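Local coordinates for uncharacterized protein (Thermus thermophilus HB8, PDB 6SCE) that acts in type III CRISPR defence as a DNA nuclease switched on by cyclic oligoadenylate, which it probably senses through CARF domains, at residues Pro4-Ala17 and Glu80-Ala93. Sequence-based numbering, arbitrary orientation.
Sequences PVYLCLLGNDPAPA and EVWVNLTGGAKYWA. With nucleotides of chain B.
Tyr6 and Asn84 lie alongside each other on one face of two neighbouring parallel strands, 5-10 and 81-84. Asn84 ND2 gives Tyr6 OH an almost straight hydrogen bond (2.9 Å, 177°) within its amide plane, and the phenol passes its own proton to a lone pair of Ala17 O. A weak second bond from ND2 to Pro16 O ties the strand to the start of helix 15-28. With CG anti to the backbone N (chi1 -177°), Asn84 OD1 accepts from Thr86 N, which stands above the amide plane, closing an Asx turn. Five backbone bonds join the strands, from Val5 N to Leu9 N. On the face of Leu7, its CD1 packs 3.9 Å from Val81 CB and also meets Val83 CG2; Trp100 of helix 90-100 touches both Leu7 and Val81. Packing is tight where Leu9 CB presses 3.3 Å from Gly87 O, and a water donates to Leu9 O and Asn84 O and accepts from Gly87 N. Beyond the strands lies the ligand pocket expected of a Rossmann-like CARF domain. Gly11 CA and Gly88 CA pass 4.0 Å apart, and Gly11, lacking a side chain, lets OP2 of A2 of chain B approach. Gly88 N donates to this OP2 at 2.9 Å, Asp13 N to OP1 of the same nucleotide. Lys90 grips the phosphate of A1 of chain B through both N and NZ. The far end is looser: partly exposed Pro4 rests CB 3.7 Å from Trp82 CD1, while Glu80 leads its carboxylate away toward Arg106, a long, weak ion pair.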
loop_
_atom_site.group_PDB
_atom_site.type_symbol
_atom_site.label_atom_id
_atom_site.label_comp_id
_atom_site.label_asym_id
_atom_site.label_seq_id
_atom_site.Cartn_x
_atom_site.Cartn_y
_atom_site.Cartn_z
ATOM N N PRO A 4 7.963 28.865 -20.967
ATOM C CA PRO A 4 8.038 28.403 -19.565
ATOM C C PRO A 4 8.844 27.112 -19.389
ATOM O O PRO A 4 9.052 26.356 -20.358
ATOM C CB PRO A 4 6.573 28.189 -19.217
ATOM C CG PRO A 4 6.006 27.710 -20.509
ATOM C CD PRO A 4 6.640 28.608 -21.538
ATOM N N VAL A 5 9.297 26.860 -18.154
ATOM C CA VAL A 5 10.043 25.660 -17.841
ATOM C C VAL A 5 9.160 24.815 -16.906
ATOM O O VAL A 5 8.487 25.338 -16.024
ATOM C CB VAL A 5 11.415 25.966 -17.212
ATOM C CG1 VAL A 5 12.068 24.727 -16.643
ATOM C CG2 VAL A 5 12.349 26.611 -18.249
ATOM N N TYR A 6 9.141 23.522 -17.170
ATOM C CA TYR A 6 8.403 22.568 -16.360
ATOM C C TYR A 6 9.344 21.961 -15.384
ATOM O O TYR A 6 10.292 21.307 -15.777
ATOM C CB TYR A 6 7.806 21.481 -17.259
ATOM C CG TYR A 6 6.906 20.467 -16.592
ATOM C CD1 TYR A 6 5.933 20.843 -15.684
ATOM C CD2 TYR A 6 7.004 19.135 -16.924
ATOM C CE1 TYR A 6 5.082 19.899 -15.107
ATOM C CE2 TYR A 6 6.159 18.189 -16.358
ATOM C CZ TYR A 6 5.219 18.570 -15.452
ATOM O OH TYR A 6 4.370 17.603 -14.941
ATOM N N LEU A 7 9.054 22.145 -14.097
ATOM C CA LEU A 7 9.787 21.501 -12.990
ATOM C C LEU A 7 8.887 20.450 -12.335
ATOM O O LEU A 7 7.784 20.767 -11.920
ATOM C CB LEU A 7 10.139 22.541 -11.921
ATOM C CG LEU A 7 11.011 23.728 -12.418
ATOM C CD1 LEU A 7 11.422 24.588 -11.248
ATOM C CD2 LEU A 7 12.220 23.282 -13.188
ATOM N N CYS A 8 9.364 19.224 -12.212
ATOM C CA CYS A 8 8.455 18.110 -11.885
ATOM C C CYS A 8 9.112 17.034 -11.039
ATOM O O CYS A 8 10.064 16.383 -11.457
ATOM C CB CYS A 8 7.969 17.529 -13.204
ATOM S SG CYS A 8 6.656 16.283 -13.109
ATOM N N LEU A 9 8.555 16.791 -9.866
ATOM C CA LEU A 9 8.930 15.631 -9.086
ATOM C C LEU A 9 8.513 14.390 -9.872
ATOM O O LEU A 9 7.416 14.323 -10.426
ATOM C CB LEU A 9 8.240 15.658 -7.722
ATOM C CG LEU A 9 8.450 16.850 -6.799
ATOM C CD1 LEU A 9 7.700 16.602 -5.495
ATOM C CD2 LEU A 9 9.938 17.047 -6.559
ATOM N N LEU A 10 9.401 13.416 -9.952
ATOM C CA LEU A 10 9.145 12.207 -10.724
ATOM C C LEU A 10 9.377 10.950 -9.887
ATOM O O LEU A 10 10.522 10.621 -9.539
ATOM C CB LEU A 10 10.031 12.195 -11.971
ATOM C CG LEU A 10 9.799 11.050 -12.944
ATOM C CD1 LEU A 10 8.372 11.116 -13.497
ATOM C CD2 LEU A 10 10.866 11.067 -14.040
ATOM N N GLY A 11 8.294 10.259 -9.555
ATOM C CA GLY A 11 8.357 8.970 -8.869
ATOM C C GLY A 11 8.181 7.817 -9.828
ATOM O O GLY A 11 8.539 7.904 -11.008
ATOM N N ASN A 12 7.638 6.712 -9.331
ATOM C CA ASN A 12 7.497 5.538 -10.137
ATOM C C ASN A 12 6.635 5.738 -11.373
ATOM O O ASN A 12 6.956 5.232 -12.452
ATOM C CB ASN A 12 6.905 4.368 -9.326
ATOM C CG ASN A 12 7.900 3.786 -8.356
ATOM O OD1 ASN A 12 9.117 3.883 -8.571
ATOM N ND2 ASN A 12 7.399 3.255 -7.248
ATOM N N ASP A 13 5.492 6.375 -11.204
ATOM C CA ASP A 13 4.537 6.444 -12.284
ATOM C C ASP A 13 4.687 7.707 -13.159
ATOM O O ASP A 13 4.602 8.809 -12.660
ATOM C CB ASP A 13 3.104 6.353 -11.775
ATOM C CG ASP A 13 2.212 5.722 -12.803
ATOM O OD1 ASP A 13 1.965 6.373 -13.835
ATOM O OD2 ASP A 13 1.816 4.552 -12.588
ATOM N N PRO A 14 4.903 7.534 -14.462
ATOM C CA PRO A 14 5.089 8.711 -15.319
ATOM C C PRO A 14 3.793 9.428 -15.652
ATOM O O PRO A 14 3.824 10.568 -16.135
ATOM C CB PRO A 14 5.706 8.110 -16.590
ATOM C CG PRO A 14 5.165 6.739 -16.639
ATOM C CD PRO A 14 5.136 6.289 -15.202
ATOM N N ALA A 15 2.661 8.785 -15.412
ATOM C CA ALA A 15 1.392 9.387 -15.863
ATOM C C ALA A 15 1.056 10.761 -15.254
ATOM O O ALA A 15 0.639 11.670 -15.975
ATOM C CB ALA A 15 0.247 8.435 -15.672
ATOM N N PRO A 16 1.227 10.942 -13.932
ATOM C CA PRO A 16 0.931 12.288 -13.417
ATOM C C PRO A 16 1.931 13.336 -13.878
ATOM O O PRO A 16 1.575 14.488 -14.001
ATOM C CB PRO A 16 0.991 12.130 -11.894
ATOM C CG PRO A 16 1.757 10.864 -11.671
ATOM C CD PRO A 16 1.435 9.967 -12.843
ATOM N N ALA A 17 3.169 12.918 -14.152
ATOM C CA ALA A 17 4.197 13.833 -14.679
ATOM C C ALA A 17 3.818 14.280 -16.096
ATOM O O ALA A 17 3.937 15.465 -16.465
ATOM C CB ALA A 17 5.552 13.137 -14.689
ATOM N N GLU A 80 9.635 32.024 -15.955
ATOM C CA GLU A 80 8.372 31.427 -15.540
ATOM C C GLU A 80 8.529 29.906 -15.425
ATOM O O GLU A 80 8.944 29.249 -16.368
ATOM C CB GLU A 80 7.237 31.752 -16.520
ATOM C CG GLU A 80 6.815 33.223 -16.591
ATOM C CD GLU A 80 6.409 33.854 -15.250
ATOM O OE1 GLU A 80 5.801 33.181 -14.383
ATOM O OE2 GLU A 80 6.687 35.059 -15.068
ATOM N N VAL A 81 8.292 29.373 -14.238
ATOM C CA VAL A 81 8.369 27.926 -14.041
ATOM C C VAL A 81 7.003 27.434 -13.594
ATOM O O VAL A 81 6.264 28.140 -12.896
ATOM C CB VAL A 81 9.495 27.479 -13.076
ATOM C CG1 VAL A 81 10.880 27.810 -13.626
ATOM C CG2 VAL A 81 9.322 28.046 -11.684
ATOM N N TRP A 82 6.682 26.213 -14.016
ATOM C CA TRP A 82 5.490 25.513 -13.580
ATOM C C TRP A 82 5.977 24.311 -12.805
ATOM O O TRP A 82 6.737 23.511 -13.336
ATOM C CB TRP A 82 4.641 25.059 -14.761
ATOM C CG TRP A 82 4.031 26.212 -15.483
ATOM C CD1 TRP A 82 4.685 27.163 -16.203
ATOM C CD2 TRP A 82 2.652 26.505 -15.586
ATOM N NE1 TRP A 82 3.779 28.046 -16.737
ATOM C CE2 TRP A 82 2.528 27.670 -16.351
ATOM C CE3 TRP A 82 1.493 25.893 -15.099
ATOM C CZ2 TRP A 82 1.298 28.230 -16.652
ATOM C CZ3 TRP A 82 0.284 26.458 -15.389
ATOM C CH2 TRP A 82 0.193 27.608 -16.171
ATOM N N VAL A 83 5.558 24.208 -11.556
ATOM C CA VAL A 83 6.110 23.187 -10.676
ATOM C C VAL A 83 5.032 22.185 -10.275
ATOM O O VAL A 83 4.092 22.553 -9.592
ATOM C CB VAL A 83 6.704 23.823 -9.406
ATOM C CG1 VAL A 83 7.442 22.807 -8.579
ATOM C CG2 VAL A 83 7.642 24.952 -9.779
ATOM N N ASN A 84 5.206 20.917 -10.690
ATOM C CA ASN A 84 4.247 19.852 -10.385
ATOM C C ASN A 84 4.744 19.080 -9.177
ATOM O O ASN A 84 5.788 18.480 -9.250
ATOM C CB ASN A 84 4.082 18.949 -11.620
ATOM C CG ASN A 84 3.047 17.832 -11.439
ATOM O OD1 ASN A 84 2.466 17.661 -10.373
ATOM N ND2 ASN A 84 2.858 17.026 -12.505
ATOM N N LEU A 85 3.976 19.085 -8.078
ATOM C CA LEU A 85 4.376 18.418 -6.819
ATOM C C LEU A 85 3.729 17.067 -6.544
ATOM O O LEU A 85 3.905 16.494 -5.461
ATOM C CB LEU A 85 4.072 19.325 -5.635
ATOM C CG LEU A 85 4.681 20.726 -5.701
ATOM C CD1 LEU A 85 4.354 21.494 -4.437
ATOM C CD2 LEU A 85 6.150 20.667 -5.979
ATOM N N THR A 86 3.012 16.530 -7.524
ATOM C CA THR A 86 2.318 15.248 -7.343
ATOM C C THR A 86 3.258 14.057 -7.214
ATOM O O THR A 86 2.999 13.126 -6.463
ATOM C CB THR A 86 1.294 15.071 -8.485
ATOM O OG1 THR A 86 0.201 15.974 -8.255
ATOM C CG2 THR A 86 0.706 13.649 -8.525
ATOM N N GLY A 87 4.361 14.094 -7.959
ATOM C CA GLY A 87 5.240 12.984 -8.058
ATOM C C GLY A 87 5.995 12.647 -6.783
ATOM O O GLY A 87 6.378 13.515 -5.969
ATOM N N GLY A 88 6.234 11.351 -6.615
ATOM C CA GLY A 88 7.125 10.898 -5.575
ATOM C C GLY A 88 6.597 11.103 -4.176
ATOM O O GLY A 88 5.398 11.315 -3.969
ATOM N N ALA A 89 7.511 11.022 -3.214
ATOM C CA ALA A 89 7.170 11.094 -1.813
ATOM C C ALA A 89 6.581 12.472 -1.410
ATOM O O ALA A 89 7.120 13.546 -1.753
ATOM C CB ALA A 89 8.400 10.750 -0.978
ATOM N N LYS A 90 5.500 12.458 -0.634
ATOM C CA LYS A 90 4.864 13.705 -0.241
ATOM C C LYS A 90 5.803 14.631 0.563
ATOM O O LYS A 90 5.632 15.854 0.581
ATOM C CB LYS A 90 3.555 13.426 0.528
ATOM C CG LYS A 90 2.568 12.720 -0.395
ATOM C CD LYS A 90 1.234 12.332 0.210
ATOM C CE LYS A 90 1.290 11.213 1.199
ATOM N NZ LYS A 90 0.845 9.881 0.698
ATOM N N TYR A 91 6.784 14.031 1.227
ATOM C CA TYR A 91 7.831 14.763 1.895
ATOM C C TYR A 91 8.439 15.844 1.004
ATOM O O TYR A 91 8.628 16.959 1.443
ATOM C CB TYR A 91 8.901 13.777 2.362
ATOM C CG TYR A 91 10.163 14.416 2.883
ATOM C CD1 TYR A 91 10.273 14.865 4.210
ATOM C CD2 TYR A 91 11.270 14.563 2.049
ATOM C CE1 TYR A 91 11.452 15.453 4.676
ATOM C CE2 TYR A 91 12.432 15.144 2.502
ATOM C CZ TYR A 91 12.531 15.580 3.814
ATOM O OH TYR A 91 13.725 16.160 4.205
ATOM N N TRP A 92 8.781 15.490 -0.230
ATOM C CA TRP A 92 9.396 16.409 -1.147
ATOM C C TRP A 92 8.410 17.413 -1.698
ATOM O O TRP A 92 8.791 18.526 -1.951
ATOM C CB TRP A 92 10.142 15.660 -2.256
ATOM C CG TRP A 92 11.443 15.159 -1.769
ATOM C CD1 TRP A 92 11.810 13.863 -1.469
ATOM C CD2 TRP A 92 12.555 15.983 -1.444
ATOM N NE1 TRP A 92 13.114 13.858 -1.000
ATOM C CE2 TRP A 92 13.585 15.145 -0.984
ATOM C CE3 TRP A 92 12.781 17.360 -1.525
ATOM C CZ2 TRP A 92 14.841 15.647 -0.609
ATOM C CZ3 TRP A 92 14.026 17.855 -1.150
ATOM C CH2 TRP A 92 15.030 16.988 -0.690
ATOM N N ALA A 93 7.140 17.039 -1.843
ATOM C CA ALA A 93 6.118 18.018 -2.181
ATOM C C ALA A 93 6.089 19.115 -1.124
ATOM O O ALA A 93 6.028 20.318 -1.438
ATOM C CB ALA A 93 4.760 17.365 -2.305
ATOM P P A B 2 4.513 8.351 -7.978
ATOM O OP1 A B 2 4.543 7.000 -8.621
ATOM O OP2 A B 2 5.149 9.555 -8.621
ATOM O "O5'" A B 2 2.970 8.708 -7.722
ATOM C "C5'" A B 2 2.634 10.060 -7.331
ATOM C "C4'" A B 2 1.137 10.183 -7.199
ATOM O "O4'" A B 2 0.543 10.027 -8.517
ATOM C "C3'" A B 2 0.459 9.161 -6.295
ATOM O "O3'" A B 2 -0.563 9.766 -5.505
ATOM C "C2'" A B 2 -0.177 8.189 -7.286
ATOM O "O2'" A B 2 -1.342 7.582 -6.771
ATOM C "C1'" A B 2 -0.528 9.125 -8.434
ATOM N N9 A B 2 -0.731 8.475 -9.714
ATOM C C8 A B 2 -0.284 7.234 -10.107
ATOM N N7 A B 2 -0.693 6.912 -11.308
ATOM C C5 A B 2 -1.466 7.986 -11.723
ATOM C C6 A B 2 -2.191 8.238 -12.904
ATOM N N6 A B 2 -2.322 7.358 -13.894
ATOM N N1 A B 2 -2.815 9.436 -13.004
ATOM C C2 A B 2 -2.760 10.271 -11.957
ATOM N N3 A B 2 -2.123 10.138 -10.793
ATOM C C4 A B 2 -1.496 8.954 -10.740
ATOM P P A B 1 4.096 8.560 -0.687
ATOM O OP1 A B 1 4.610 9.727 0.099
ATOM O OP2 A B 1 2.594 8.449 -0.848
ATOM O "O5'" A B 1 4.813 8.623 -2.111
ATOM C "C5'" A B 1 4.238 8.016 -3.264
ATOM C "C4'" A B 1 5.359 7.630 -4.200
ATOM O "O4'" A B 1 6.065 6.484 -3.655
ATOM C "C3'" A B 1 4.876 7.237 -5.599
ATOM O "O3'" A B 1 5.072 8.360 -6.468
ATOM C "C2'" A B 1 5.752 6.020 -5.933
ATOM O "O2'" A B 1 6.967 6.411 -6.537
ATOM C "C1'" A B 1 6.000 5.406 -4.561
ATOM N N9 A B 1 4.956 4.487 -4.103
ATOM C C8 A B 1 4.375 4.479 -2.866
ATOM N N7 A B 1 3.481 3.531 -2.745
ATOM C C5 A B 1 3.494 2.869 -3.961
ATOM C C6 A B 1 2.764 1.769 -4.450
ATOM N N6 A B 1 1.837 1.134 -3.737
ATOM N N1 A B 1 3.024 1.356 -5.715
ATOM C C2 A B 1 3.951 2.021 -6.420
ATOM N N3 A B 1 4.685 3.076 -6.066
ATOM C C4 A B 1 4.404 3.456 -4.809
ATOM P P A B 3 -0.156 10.735 -4.299
ATOM O OP1 A B 3 -0.728 12.133 -4.459
ATOM O OP2 A B 3 1.332 10.724 -4.081
ATOM O "O5'" A B 3 -0.904 10.006 -3.106
ATOM C "C5'" A B 3 -0.822 8.593 -2.869
ATOM C "C4'" A B 3 -1.564 8.321 -1.581
ATOM O "O4'" A B 3 -2.978 8.639 -1.753
ATOM C "C3'" A B 3 -1.506 6.884 -1.076
ATOM O "O3'" A B 3 -1.141 6.947 0.289
ATOM C "C2'" A B 3 -2.947 6.388 -1.276
ATOM O "O2'" A B 3 -3.334 5.373 -0.376
ATOM C "C1'" A B 3 -3.728 7.677 -1.056
ATOM N N9 A B 3 -5.054 7.664 -1.630
ATOM C C8 A B 3 -5.386 7.294 -2.912
ATOM N N7 A B 3 -6.675 7.426 -3.151
ATOM C C5 A B 3 -7.197 7.944 -1.977
ATOM C C6 A B 3 -8.505 8.317 -1.613
ATOM N N6 A B 3 -9.535 8.253 -2.453
ATOM N N1 A B 3 -8.675 8.821 -0.369
ATOM C C2 A B 3 -7.618 8.917 0.447
ATOM N N3 A B 3 -6.340 8.590 0.217
ATOM C C4 A B 3 -6.203 8.104 -1.032
HETATM O O HOH W 1 5.236 15.815 -9.959
#